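Local coordinates for restriction endonuclease EcoP15I, modification subunit (Escherichia coli, PDB 4ZCF) that methylates one adenine of the 5'-CAGCAG-3' recognition site, using S-adenosyl-L-methionine, and joins the restriction subunit to make the EcoP15I complex that cleaves DNA, at the interface of chains A and B. Sequence-based numbering; all coordinates share one arbitrary frame. Chains: chain A, Restriction endonuclease EcoP15I, modification subunit; chain B, Restriction endonuclease EcoP15I, restriction subunit.

The interface of chains A and B. Residues chain A 523-524, 532; chain B 745, 749, 764.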
# COMPACT_ATOMS: atom_id res chain seq x y z
N GLU A 523 14.98 -27.37 -34.01
CA GLU A 523 16.11 -26.99 -34.87
C GLU A 523 16.72 -28.27 -35.48
O GLU A 523 17.10 -29.19 -34.75
CB GLU A 523 17.15 -26.23 -34.05
N LEU A 524 16.78 -28.32 -36.84
CA LEU A 524 17.31 -29.47 -37.59
C LEU A 524 18.77 -29.25 -37.99
O LEU A 524 19.46 -30.20 -38.34
CB LEU A 524 16.46 -29.72 -38.83
N PHE A 532 11.17 -22.62 -40.10
CA PHE A 532 10.69 -21.33 -40.50
C PHE A 532 10.24 -21.56 -41.93
O PHE A 532 11.06 -21.75 -42.84
CB PHE A 532 11.78 -20.25 -40.41
CG PHE A 532 12.52 -20.18 -39.10
CD1 PHE A 532 13.67 -20.95 -38.88
CD2 PHE A 532 12.11 -19.31 -38.09
CE1 PHE A 532 14.37 -20.86 -37.68
CE2 PHE A 532 12.83 -19.22 -36.89
CZ PHE A 532 13.95 -19.99 -36.69
N TYR B 745 20.06 -21.36 -29.34
CA TYR B 745 20.23 -21.21 -30.80
C TYR B 745 19.13 -20.27 -31.33
O TYR B 745 19.39 -19.47 -32.24
CB TYR B 745 20.23 -22.58 -31.50
CG TYR B 745 20.19 -22.56 -33.02
CD1 TYR B 745 21.14 -21.85 -33.76
CD2 TYR B 745 19.27 -23.33 -33.72
CE1 TYR B 745 21.11 -21.84 -35.15
CE2 TYR B 745 19.24 -23.35 -35.12
CZ TYR B 745 20.18 -22.61 -35.83
OH TYR B 745 20.12 -22.60 -37.21
N LEU B 749 19.93 -16.73 -33.51
CA LEU B 749 19.29 -16.37 -34.80
C LEU B 749 18.47 -15.07 -34.75
O LEU B 749 18.42 -14.35 -35.75
CB LEU B 749 18.39 -17.51 -35.30
CG LEU B 749 19.06 -18.79 -35.77
CD1 LEU B 749 18.04 -19.87 -35.99
CD2 LEU B 749 19.86 -18.57 -37.06
N HIS B 764 18.93 -20.17 -40.95
CA HIS B 764 18.72 -21.51 -40.43
C HIS B 764 19.00 -22.57 -41.52
O HIS B 764 19.57 -23.61 -41.23
CB HIS B 764 17.30 -21.63 -39.88
CG HIS B 764 16.90 -23.00 -39.48
ND1 HIS B 764 17.46 -23.63 -38.38
CD2 HIS B 764 15.99 -23.83 -40.04
CE1 HIS B 764 16.89 -24.82 -38.32
NE2 HIS B 764 15.99 -24.98 -39.30
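B:Tyr745 and B:His764, both touching chain A, are tied by a 3.1 Å hydrogen bond between the phenol OH of B:Tyr745 and the imidazole ND1 of B:His764. The bond links helix 745-756 to helix 760-769 of the restriction subunit and probably restrains the turning of both side chains. B:His764 extends its ring away from the backbone N (chi1 172°), towards loop residues of the modification subunit. A:Phe532 meets it edge-to-face: the CD1-CE1 rim of the phenyl ring is turned to the imidazole, the planes are 69° apart, and CE1 lies 3.7 Å from B:His764 CB. B:His764 CE1, at the imidazole edge, lies 3.8 Å from the backbone N of A:Leu524, a contact, not a bond. The CB of A:Glu523 rests against the CD2-CE2 rim of B:Tyr745, 3.6 Å from CD2; its side chain is not modelled beyond CB. B:Leu749 sits over one face of the tyrosine ring, with CD1 offset towards the rim, and the same methyl lies 4.2 Å from A:Phe532 CZ. Replacing B:His764 by alanine would probably leave the B:Tyr745 hydroxyl without this partner and the tyrosine less restrained, and take the imidazole face from the edge of A:Phe532. This small, largely apolar patch, hiding 147 Å², probably helps dock loop residues of the modification subunit on two helices of the restriction subunit, within the Res(1)Mod(2) complex; DNA restriction requires both subunits.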